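Local coordinates for spectinomycin phosphotransferase (Legionella pneumophila, PDB 3I1A), which is an antibiotic resistance factor that resembles protein kinases and probably transfers a phosphate group from a nucleotide to spectinomycin, at residues 60-63 with 64-68; 148-151 with 152-155; 258-261 with 262-266; 310-313 with 314-318. All blocks are in the same frame, centred on the assembly; numbering follows the deposited sequence.

In the fold
Four local contacts follow one another along the chain, none nested in or crossing another, and each joins side chains about one turn apart. Contact 1 comes first, on helix 61-71, packed against the nucleotide-side sheet that contains strand 95-101. Contact 2 opens helix 149-157 and faces helices 182-198 and 274-297. Contact 3 lies on helix 257-267, beside helix 115-129. Contact 4 lies on the C-terminal part of helix 303-315 and continues into a turn leading toward helix 322-329. Contacts 2 and 4 approach to about 7 Å between nearest atoms and share helices 182-198 and 274-297 as neighbours, whereas contacts 1 and 4 lie on opposite sides of the chain's centre.

Contact 1 (60-63 with 64-68); sequences EINL and SIIRL
Ile61 and Ile65 meet one turn apart at the start of helix 61-71, which by its position after strand 48-55 corresponds to helix C of the protein-kinase fold, as in related kinase-like phosphotransferases. The two side chains lie alongside each other and point the same way, with Ile61 CD1 3.9 Å from Ile65 CG1. In Ile61 a chi1 of -172° sets CG1 beside the carbonyl carbon, on the Ile65 side, and chi2 of 61° then directs CD1 to its neighbour. On a neighbouring face the flat amide of Asn62 slants across Ile66, its ND2 standing 3.6 Å from Ile66 CG1. Asn62 O is 3.0 Å from Ile66 CG1, so this one methylene rests on both the carbonyl oxygen and the amide of Asn62.

Further out, other parts of the fold fix these groups. Asn62 ND2 gives hydrogen bonds to Trp231 O and to a bound MES molecule, probably from the crystallisation liquor; its side chain is about 6 Å from that of Asp230, a residue of the magnesium site. Ile66 also packs on Trp231 and Phe79, Ile65 on Pro234, and Leu63 on Ile98 of the sheet. Glu60 holds the N-cap position while its OE1 makes a salt bridge with Lys54, which ties the helix start to strand 48-55.

The backbone sets this spacing through successive i to i+4 bonds. Ile65 N donates to Ile61 O at 2.9 Å and an N-H...O angle of 168°, and the first turn closes as Ser64 N donates to Glu60 O at 3.2 Å.

Contact 2 (148-151 with 152-155); sequences PKWR and EIVR
Arg155 folds back over the turn that begins with Arg151, a case of a long side chain packing on its own helix. Its CB is 3.8 Å from Arg151 O, and CG comes closer, 3.3 Å from that oxygen. From CG to NE the chain runs extended, and chi4 of 98° then turns the guanidinium so that one face looks onto Arg151 O, which stands 3.7 Å above the plane of the Arg155 group and toward its rim. At the tip, Arg155 NH2 lies 3.9 Å from Arg151 CB and makes a salt bridge to Glu193 OE1. Arg151 NE pairs with that same carboxylate oxygen, so the anion probably offsets the two nearby positive charges.

Elsewhere on the turn, Ile153 runs beside both Lys149 and Trp150: its CD1 is 3.9 Å from Trp150 CE3 and 4.1 Å from Lys149 CG. A water donates to Lys149 O at 2.6 Å and, weakly, to Glu152 OE1.

The helix 149-157 thus presents Trp150 and Ile153 to helix 274-297, where both touch Ala290, while Val154 and Arg155 pack on Val189 of helix 182-198; Arg151 reaches both helices, pairing with Glu283 as well as Glu193.

Contact 3 (258-261 with 262-266); sequences HEIQ and YFYEG
His258 and Tyr262 make the close-packed end of this turn of helix 257-267, a worked case of an aromatic ring laid back over the preceding turn. The Tyr262 ring sits with one face against His258 O, and its CG is only 3.0 Å from that oxygen. A chi1 of -56° places this CG trans to the carbonyl carbon, which sends the ring back toward the N-terminal end of the helix. There the ring also meets the imidazole: Tyr262 CE1 approaches the edge of the histidine at 3.5 Å from His258 CD2, and the two planes are inclined at 52°. His258 O accepts a hydrogen bond from Tyr262 N at 3.0 Å, so the ring lies over an oxygen already engaged in the helix.

A second close pair lies round the helix, where Ile260 and Tyr264 run side by side with Ile260 CG2 3.8 Å from Tyr264 CD1. Next to Tyr264, Phe263 is buried against Leu121 and Leu125 of helix 115-129 and Leu243 of helix 240-243, and its CD2 lies over the centre of a face of the Tyr264 ring.

The looser side belongs to Gln261 and Glu265, both exposed. Their extended side chains do not touch each other; a water spans them, accepting from Gln261 NE2 at 3.1 Å and donating to Glu265 OE1 at 2.8 Å.

The chemistry implies two kinds of attachment: apolar rings such as Phe263 pack inward, while Glu265 ties the exposed side to helix 115-129 by the salt bridge of its OE2 with Lys119, its OE1 being linked to Gln261 NE2 through water.

Contact 4 (310-313 with 314-318); sequences FKYF and KEMFD
Phe310 O accepts the backbone N-H of Lys314 at 2.9 Å, and the same two residues are joined by their side chains. Lys314 runs across a face of the Phe310 ring, a cation-pi arrangement in which NZ is 4.0 Å from the centroid of the phenylalanine ring. The aliphatic chain shares the work: Lys314 CE stands 3.7 Å from the Phe310 centroid, almost on the ring normal, as a CH-pi contact. The bend at chi3 (-73°) of the lysine is what curls its end over the ring. Such a cation above an aromatic face would probably be steadied by the ring's pi electrons.

Toward its C-terminal end the helix loosens. Met316 N makes two weak bonds, to Tyr312 O and to Phe313 O, and a type I beta turn runs from Glu315 to Asp318. Beyond the regular bonds, sulfur and ring contacts continue. Met316 SD lies obliquely to the Tyr312 ring, 4.8 Å from its centroid, a Met-aromatic contact, while Met316 CE comes over a face of the Phe313 ring. The Phe313 and Phe317 rings are nearly parallel, at 25°, but slid so far that they barely overlap; Phe313 CE2 and Phe317 CE1 touch at 3.6 Å. Phe313 O lies near the plane of the Phe317 ring, 3.3 Å from its CD1.

In the fold, Phe310 and Phe313 pack on helices 169-180 and 274-297, and Tyr312 OH bonds to Asp288 of the latter. Phe317 touches Ala184 and Ile185 of helix 182-198 and meets Phe177 of helix 169-180 edge-to-face, while Met316 links by backbone bonding to Val323 of helix 322-329.

Contact 1 (60-63 with 64-68)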
loop_
_atom_site.group_PDB
_atom_site.type_symbol
_atom_site.label_atom_id
_atom_site.label_comp_id
_atom_site.label_asym_id
_atom_site.label_seq_id
_atom_site.Cartn_x
_atom_site.Cartn_y
_atom_site.Cartn_z
ATOM N N GLU A 60 -3.584 2.603 -16.959
ATOM C CA GLU A 60 -3.292 2.071 -15.633
ATOM C C GLU A 60 -3.454 3.248 -14.672
ATOM O O GLU A 60 -2.850 4.293 -14.878
ATOM C CB GLU A 60 -1.849 1.557 -15.568
ATOM C CG GLU A 60 -1.557 0.317 -16.407
ATOM C CD GLU A 60 -2.402 -0.858 -15.994
ATOM O OE1 GLU A 60 -2.539 -1.074 -14.772
ATOM O OE2 GLU A 60 -2.928 -1.571 -16.882
ATOM N N ILE A 61 -4.253 3.090 -13.628
ATOM C CA ILE A 61 -4.437 4.213 -12.713
ATOM C C ILE A 61 -3.094 4.656 -12.122
ATOM O O ILE A 61 -2.870 5.852 -11.936
ATOM C CB ILE A 61 -5.470 3.876 -11.596
ATOM C CG1 ILE A 61 -5.775 5.133 -10.779
ATOM C CG2 ILE A 61 -4.948 2.758 -10.705
ATOM C CD1 ILE A 61 -6.365 6.251 -11.580
ATOM N N ASN A 62 -2.201 3.706 -11.843
ATOM C CA ASN A 62 -0.891 4.053 -11.296
ATOM C C ASN A 62 -0.191 5.086 -12.173
ATOM O O ASN A 62 0.299 6.090 -11.673
ATOM C CB ASN A 62 -0.008 2.809 -11.167
ATOM C CG ASN A 62 1.469 3.142 -10.999
ATOM O OD1 ASN A 62 2.239 3.086 -11.961
ATOM N ND2 ASN A 62 1.869 3.493 -9.779
ATOM N N LEU A 63 -0.166 4.852 -13.479
ATOM C CA LEU A 63 0.523 5.770 -14.378
ATOM C C LEU A 63 -0.165 7.118 -14.476
ATOM O O LEU A 63 0.491 8.146 -14.580
ATOM C CB LEU A 63 0.692 5.125 -15.762
ATOM C CG LEU A 63 1.564 3.856 -15.701
ATOM C CD1 LEU A 63 1.491 3.110 -17.025
ATOM C CD2 LEU A 63 3.000 4.228 -15.379
ATOM N N SER A 64 -1.492 7.117 -14.447
ATOM C CA SER A 64 -2.241 8.370 -14.513
ATOM C C SER A 64 -1.949 9.230 -13.289
ATOM O O SER A 64 -1.723 10.432 -13.395
ATOM C CB SER A 64 -3.741 8.091 -14.570
ATOM O OG SER A 64 -4.475 9.306 -14.604
ATOM N N ILE A 65 -1.955 8.605 -12.117
ATOM C CA ILE A 65 -1.702 9.347 -10.890
ATOM C C ILE A 65 -0.247 9.778 -10.756
ATOM O O ILE A 65 0.009 10.882 -10.306
ATOM C CB ILE A 65 -2.155 8.532 -9.668
ATOM C CG1 ILE A 65 -3.678 8.389 -9.723
ATOM C CG2 ILE A 65 -1.745 9.223 -8.368
ATOM C CD1 ILE A 65 -4.420 9.729 -9.814
ATOM N N ILE A 66 0.680 8.913 -11.164
ATOM C CA ILE A 66 2.108 9.218 -11.104
ATOM C C ILE A 66 2.357 10.433 -11.987
ATOM O O ILE A 66 3.110 11.332 -11.611
ATOM C CB ILE A 66 2.974 8.025 -11.627
ATOM C CG1 ILE A 66 2.947 6.871 -10.620
ATOM C CG2 ILE A 66 4.409 8.473 -11.876
ATOM C CD1 ILE A 66 3.463 7.241 -9.255
ATOM N N ARG A 67 1.715 10.462 -13.156
ATOM C CA ARG A 67 1.879 11.601 -14.063
ATOM C C ARG A 67 1.296 12.869 -13.438
ATOM O O ARG A 67 1.920 13.935 -13.462
ATOM C CB ARG A 67 1.197 11.336 -15.410
ATOM C CG ARG A 67 1.354 12.509 -16.363
ATOM C CD ARG A 67 0.142 12.705 -17.228
ATOM N NE ARG A 67 -0.847 13.614 -16.647
ATOM C CZ ARG A 67 -1.952 13.238 -16.003
ATOM N NH1 ARG A 67 -2.234 11.945 -15.835
ATOM N NH2 ARG A 67 -2.791 14.162 -15.546
ATOM N N LEU A 68 0.107 12.766 -12.848
ATOM C CA LEU A 68 -0.504 13.939 -12.224
ATOM C C LEU A 68 0.399 14.499 -11.121
ATOM O O LEU A 68 0.608 15.705 -11.053
ATOM C CB LEU A 68 -1.883 13.578 -11.653
ATOM C CG LEU A 68 -2.604 14.647 -10.827
ATOM C CD1 LEU A 68 -2.895 15.864 -11.663
ATOM C CD2 LEU A 68 -3.898 14.064 -10.288
#

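Contact 2 (148-151 with 152-155)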
loop_
_atom_site.group_PDB
_atom_site.type_symbol
_atom_site.label_atom_id
_atom_site.label_comp_id
_atom_site.label_asym_id
_atom_site.label_seq_id
_atom_site.Cartn_x
_atom_site.Cartn_y
_atom_site.Cartn_z
ATOM N N PRO A 148 -19.152 -2.873 3.611
ATOM C CA PRO A 148 -19.250 -3.785 4.745
ATOM C C PRO A 148 -18.688 -5.174 4.385
ATOM O O PRO A 148 -18.701 -6.078 5.217
ATOM C CB PRO A 148 -20.750 -3.824 5.002
ATOM C CG PRO A 148 -21.294 -3.865 3.588
ATOM C CD PRO A 148 -20.466 -2.727 2.948
ATOM N N LYS A 149 -18.166 -5.323 3.166
ATOM C CA LYS A 149 -17.628 -6.605 2.691
ATOM C C LYS A 149 -16.785 -7.375 3.697
ATOM O O LYS A 149 -17.063 -8.544 3.999
ATOM C CB LYS A 149 -16.787 -6.418 1.421
ATOM C CG LYS A 149 -16.120 -7.728 0.964
ATOM C CD LYS A 149 -15.410 -7.612 -0.373
ATOM C CE LYS A 149 -14.907 -8.980 -0.824
ATOM N NZ LYS A 149 -14.442 -8.988 -2.241
ATOM N N TRP A 150 -15.752 -6.719 4.210
ATOM C CA TRP A 150 -14.838 -7.341 5.159
ATOM C C TRP A 150 -15.462 -7.589 6.515
ATOM O O TRP A 150 -15.195 -8.610 7.153
ATOM C CB TRP A 150 -13.590 -6.472 5.298
ATOM C CG TRP A 150 -13.065 -6.112 3.965
ATOM C CD1 TRP A 150 -13.146 -4.894 3.344
ATOM C CD2 TRP A 150 -12.413 -6.992 3.045
ATOM N NE1 TRP A 150 -12.575 -4.963 2.090
ATOM C CE2 TRP A 150 -12.118 -6.240 1.882
ATOM C CE3 TRP A 150 -12.046 -8.344 3.091
ATOM C CZ2 TRP A 150 -11.475 -6.795 0.775
ATOM C CZ3 TRP A 150 -11.404 -8.896 1.988
ATOM C CH2 TRP A 150 -11.125 -8.122 0.847
ATOM N N ARG A 151 -16.285 -6.658 6.977
ATOM C CA ARG A 151 -16.926 -6.866 8.256
ATOM C C ARG A 151 -17.798 -8.117 8.174
ATOM O O ARG A 151 -17.863 -8.890 9.115
ATOM C CB ARG A 151 -17.783 -5.656 8.625
ATOM C CG ARG A 151 -16.950 -4.425 8.958
ATOM C CD ARG A 151 -17.807 -3.313 9.531
ATOM N NE ARG A 151 -18.636 -2.657 8.530
ATOM C CZ ARG A 151 -18.197 -1.758 7.656
ATOM N NH1 ARG A 151 -16.913 -1.408 7.643
ATOM N NH2 ARG A 151 -19.054 -1.173 6.821
ATOM N N GLU A 152 -18.462 -8.307 7.046
ATOM C CA GLU A 152 -19.325 -9.472 6.867
ATOM C C GLU A 152 -18.506 -10.752 6.873
ATOM O O GLU A 152 -18.892 -11.731 7.514
ATOM C CB GLU A 152 -20.121 -9.363 5.558
ATOM C CG GLU A 152 -21.098 -8.189 5.548
ATOM C CD GLU A 152 -21.880 -8.065 4.250
ATOM O OE1 GLU A 152 -21.313 -8.329 3.166
ATOM O OE2 GLU A 152 -23.063 -7.682 4.309
ATOM N N ILE A 153 -17.374 -10.742 6.177
ATOM C CA ILE A 153 -16.521 -11.930 6.132
ATOM C C ILE A 153 -16.047 -12.317 7.526
ATOM O O ILE A 153 -16.053 -13.498 7.882
ATOM C CB ILE A 153 -15.299 -11.704 5.227
ATOM C CG1 ILE A 153 -15.744 -11.699 3.767
ATOM C CG2 ILE A 153 -14.265 -12.814 5.436
ATOM C CD1 ILE A 153 -14.705 -11.124 2.820
ATOM N N VAL A 154 -15.643 -11.349 8.338
ATOM C CA VAL A 154 -15.183 -11.718 9.665
ATOM C C VAL A 154 -16.354 -12.286 10.476
ATOM O O VAL A 154 -16.168 -13.183 11.290
ATOM C CB VAL A 154 -14.536 -10.526 10.436
ATOM C CG1 VAL A 154 -14.150 -10.959 11.816
ATOM C CG2 VAL A 154 -13.275 -10.036 9.687
ATOM N N ARG A 155 -17.565 -11.777 10.256
ATOM C CA ARG A 155 -18.687 -12.331 11.017
ATOM C C ARG A 155 -18.950 -13.761 10.572
ATOM O O ARG A 155 -19.392 -14.579 11.381
ATOM C CB ARG A 155 -19.970 -11.493 10.847
ATOM C CG ARG A 155 -19.847 -10.112 11.443
ATOM C CD ARG A 155 -21.184 -9.409 11.570
ATOM N NE ARG A 155 -20.999 -7.979 11.765
ATOM C CZ ARG A 155 -21.084 -7.087 10.776
ATOM N NH1 ARG A 155 -21.359 -7.487 9.543
ATOM N NH2 ARG A 155 -20.883 -5.798 11.015
HETATM O O HOH W 1 -18.521 -9.940 2.322
#

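Contact 3 (258-261 with 262-266)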
loop_
_atom_site.group_PDB
_atom_site.type_symbol
_atom_site.label_atom_id
_atom_site.label_comp_id
_atom_site.label_asym_id
_atom_site.label_seq_id
_atom_site.Cartn_x
_atom_site.Cartn_y
_atom_site.Cartn_z
ATOM N N HIS A 258 6.371 11.467 19.427
ATOM C CA HIS A 258 7.180 12.458 18.714
ATOM C C HIS A 258 7.069 12.383 17.190
ATOM O O HIS A 258 7.255 13.388 16.492
ATOM C CB HIS A 258 8.661 12.361 19.117
ATOM C CG HIS A 258 9.343 11.113 18.648
ATOM N ND1 HIS A 258 9.435 9.978 19.424
ATOM C CD2 HIS A 258 9.953 10.818 17.474
ATOM C CE1 HIS A 258 10.072 9.038 18.749
ATOM N NE2 HIS A 258 10.396 9.520 17.562
ATOM N N GLU A 259 6.772 11.192 16.680
ATOM C CA GLU A 259 6.645 10.988 15.246
ATOM C C GLU A 259 5.408 11.744 14.796
ATOM O O GLU A 259 5.410 12.380 13.740
ATOM C CB GLU A 259 6.499 9.496 14.944
ATOM C CG GLU A 259 7.715 8.696 15.427
ATOM C CD GLU A 259 7.517 7.206 15.365
ATOM O OE1 GLU A 259 6.345 6.741 15.347
ATOM O OE2 GLU A 259 8.546 6.499 15.354
ATOM N N ILE A 260 4.358 11.667 15.608
ATOM C CA ILE A 260 3.114 12.360 15.309
ATOM C C ILE A 260 3.338 13.875 15.295
ATOM O O ILE A 260 2.880 14.585 14.386
ATOM C CB ILE A 260 2.040 11.958 16.326
ATOM C CG1 ILE A 260 1.782 10.450 16.204
ATOM C CG2 ILE A 260 0.768 12.758 16.098
ATOM C CD1 ILE A 260 0.834 9.914 17.234
ATOM N N GLN A 261 4.081 14.372 16.279
ATOM C CA GLN A 261 4.383 15.798 16.369
ATOM C C GLN A 261 5.154 16.320 15.164
ATOM O O GLN A 261 4.823 17.368 14.612
ATOM C CB GLN A 261 5.201 16.092 17.639
ATOM C CG GLN A 261 5.604 17.554 17.778
ATOM C CD GLN A 261 6.576 17.788 18.928
ATOM O OE1 GLN A 261 6.892 16.872 19.699
ATOM N NE2 GLN A 261 7.061 19.019 19.040
ATOM N N TYR A 262 6.200 15.598 14.767
ATOM C CA TYR A 262 7.008 16.003 13.624
ATOM C C TYR A 262 6.169 15.927 12.342
ATOM O O TYR A 262 6.210 16.828 11.478
ATOM C CB TYR A 262 8.239 15.083 13.489
ATOM C CG TYR A 262 9.138 14.987 14.706
ATOM C CD1 TYR A 262 10.090 13.958 14.813
ATOM C CD2 TYR A 262 9.043 15.905 15.753
ATOM C CE1 TYR A 262 10.921 13.851 15.938
ATOM C CE2 TYR A 262 9.875 15.807 16.889
ATOM C CZ TYR A 262 10.803 14.782 16.973
ATOM O OH TYR A 262 11.601 14.677 18.101
ATOM N N PHE A 263 5.403 14.848 12.205
ATOM C CA PHE A 263 4.566 14.715 11.023
ATOM C C PHE A 263 3.632 15.912 10.863
ATOM O O PHE A 263 3.608 16.535 9.800
ATOM C CB PHE A 263 3.715 13.451 11.066
ATOM C CG PHE A 263 2.768 13.329 9.893
ATOM C CD1 PHE A 263 3.198 12.782 8.682
ATOM C CD2 PHE A 263 1.462 13.841 9.976
ATOM C CE1 PHE A 263 2.361 12.745 7.574
ATOM C CE2 PHE A 263 0.614 13.808 8.863
ATOM C CZ PHE A 263 1.064 13.258 7.665
ATOM N N TYR A 264 2.878 16.242 11.908
ATOM C CA TYR A 264 1.945 17.356 11.790
ATOM C C TYR A 264 2.585 18.710 11.684
ATOM O O TYR A 264 1.974 19.659 11.173
ATOM C CB TYR A 264 0.908 17.296 12.900
ATOM C CG TYR A 264 -0.134 16.255 12.579
ATOM C CD1 TYR A 264 -0.085 14.979 13.138
ATOM C CD2 TYR A 264 -1.146 16.534 11.654
ATOM C CE1 TYR A 264 -1.019 14.010 12.788
ATOM C CE2 TYR A 264 -2.075 15.576 11.295
ATOM C CZ TYR A 264 -2.014 14.324 11.861
ATOM O OH TYR A 264 -2.962 13.406 11.515
ATOM N N GLU A 265 3.811 18.841 12.173
ATOM C CA GLU A 265 4.477 20.114 11.981
ATOM C C GLU A 265 4.655 20.299 10.457
ATOM O O GLU A 265 4.608 21.416 9.933
ATOM C CB GLU A 265 5.848 20.135 12.671
ATOM C CG GLU A 265 6.489 21.514 12.586
ATOM C CD GLU A 265 7.823 21.588 13.294
ATOM O OE1 GLU A 265 7.948 20.948 14.369
ATOM O OE2 GLU A 265 8.732 22.293 12.780
ATOM N N GLY A 266 4.851 19.196 9.732
ATOM C CA GLY A 266 5.010 19.287 8.294
ATOM C C GLY A 266 3.689 19.320 7.540
ATOM O O GLY A 266 3.540 20.037 6.562
HETATM O O HOH W 2 6.303 20.679 16.561
#

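Contact 4 (310-313 with 314-318)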
loop_
_atom_site.group_PDB
_atom_site.type_symbol
_atom_site.label_atom_id
_atom_site.label_comp_id
_atom_site.label_asym_id
_atom_site.label_seq_id
_atom_site.Cartn_x
_atom_site.Cartn_y
_atom_site.Cartn_z
ATOM N N PHE A 310 -0.317 -16.566 9.873
ATOM C CA PHE A 310 -0.651 -16.723 11.291
ATOM C C PHE A 310 0.203 -15.801 12.164
ATOM O O PHE A 310 -0.310 -15.162 13.066
ATOM C CB PHE A 310 -0.494 -18.207 11.679
ATOM C CG PHE A 310 -1.019 -18.562 13.056
ATOM C CD1 PHE A 310 -2.067 -17.856 13.641
ATOM C CD2 PHE A 310 -0.499 -19.663 13.734
ATOM C CE1 PHE A 310 -2.588 -18.248 14.879
ATOM C CE2 PHE A 310 -1.017 -20.060 14.980
ATOM C CZ PHE A 310 -2.058 -19.353 15.549
ATOM N N LYS A 311 1.500 -15.709 11.877
ATOM C CA LYS A 311 2.377 -14.831 12.625
ATOM C C LYS A 311 1.926 -13.378 12.435
ATOM O O LYS A 311 1.873 -12.602 13.397
ATOM C CB LYS A 311 3.833 -15.037 12.158
ATOM C CG LYS A 311 4.342 -16.440 12.508
ATOM C CD LYS A 311 5.842 -16.599 12.283
ATOM C CE LYS A 311 6.302 -18.000 12.681
ATOM N NZ LYS A 311 7.795 -18.134 12.598
ATOM N N TYR A 312 1.581 -13.019 11.200
ATOM C CA TYR A 312 1.130 -11.655 10.921
ATOM C C TYR A 312 -0.143 -11.366 11.707
ATOM O O TYR A 312 -0.270 -10.327 12.363
ATOM C CB TYR A 312 0.848 -11.458 9.438
ATOM C CG TYR A 312 0.367 -10.052 9.141
ATOM C CD1 TYR A 312 1.176 -8.942 9.414
ATOM C CD2 TYR A 312 -0.902 -9.827 8.616
ATOM C CE1 TYR A 312 0.717 -7.639 9.167
ATOM C CE2 TYR A 312 -1.366 -8.535 8.366
ATOM C CZ TYR A 312 -0.554 -7.450 8.640
ATOM O OH TYR A 312 -1.005 -6.176 8.355
ATOM N N PHE A 313 -1.084 -12.294 11.626
ATOM C CA PHE A 313 -2.349 -12.164 12.338
ATOM C C PHE A 313 -2.104 -11.960 13.843
ATOM O O PHE A 313 -2.705 -11.079 14.473
ATOM C CB PHE A 313 -3.188 -13.426 12.086
ATOM C CG PHE A 313 -4.616 -13.315 12.552
ATOM C CD1 PHE A 313 -5.661 -13.210 11.629
ATOM C CD2 PHE A 313 -4.913 -13.319 13.907
ATOM C CE1 PHE A 313 -6.988 -13.108 12.069
ATOM C CE2 PHE A 313 -6.241 -13.217 14.354
ATOM C CZ PHE A 313 -7.268 -13.111 13.437
ATOM N N LYS A 314 -1.209 -12.754 14.433
ATOM C CA LYS A 314 -0.986 -12.605 15.873
ATOM C C LYS A 314 -0.285 -11.328 16.286
ATOM O O LYS A 314 -0.584 -10.756 17.345
ATOM C CB LYS A 314 -0.219 -13.813 16.417
ATOM C CG LYS A 314 -1.078 -15.070 16.367
ATOM C CD LYS A 314 -0.462 -16.244 17.112
ATOM C CE LYS A 314 0.720 -16.837 16.375
ATOM N NZ LYS A 314 1.216 -18.045 17.117
ATOM N N GLU A 315 0.655 -10.888 15.454
ATOM C CA GLU A 315 1.396 -9.680 15.745
ATOM C C GLU A 315 0.487 -8.476 15.891
ATOM O O GLU A 315 0.828 -7.539 16.618
ATOM C CB GLU A 315 2.412 -9.412 14.645
ATOM C CG GLU A 315 3.611 -10.325 14.719
ATOM C CD GLU A 315 4.660 -9.951 13.700
ATOM O OE1 GLU A 315 5.824 -10.346 13.896
ATOM O OE2 GLU A 315 4.311 -9.266 12.709
ATOM N N MET A 316 -0.653 -8.484 15.197
ATOM C CA MET A 316 -1.577 -7.339 15.288
ATOM C C MET A 316 -2.047 -7.112 16.711
ATOM O O MET A 316 -2.440 -5.994 17.084
ATOM C CB MET A 316 -2.809 -7.556 14.394
ATOM C CG MET A 316 -2.460 -7.757 12.922
ATOM S SD MET A 316 -3.872 -7.815 11.786
ATOM C CE MET A 316 -5.026 -8.963 12.656
ATOM N N PHE A 317 -2.025 -8.179 17.507
ATOM C CA PHE A 317 -2.470 -8.106 18.899
ATOM C C PHE A 317 -1.354 -7.887 19.921
ATOM O O PHE A 317 -1.601 -7.906 21.134
ATOM C CB PHE A 317 -3.268 -9.378 19.250
ATOM C CG PHE A 317 -4.492 -9.567 18.405
ATOM C CD1 PHE A 317 -4.395 -10.128 17.128
ATOM C CD2 PHE A 317 -5.747 -9.119 18.851
ATOM C CE1 PHE A 317 -5.519 -10.243 16.307
ATOM C CE2 PHE A 317 -6.881 -9.226 18.033
ATOM C CZ PHE A 317 -6.772 -9.785 16.761
ATOM N N ASP A 318 -0.131 -7.673 19.447
ATOM C CA ASP A 318 0.987 -7.451 20.371
ATOM C C ASP A 318 0.970 -6.062 21.018
ATOM O O ASP A 318 0.297 -5.144 20.551
ATOM C CB ASP A 318 2.329 -7.640 19.657
ATOM C CG ASP A 318 2.696 -9.109 19.454
ATOM O OD1 ASP A 318 2.180 -9.972 20.186
ATOM O OD2 ASP A 318 3.534 -9.391 18.573
#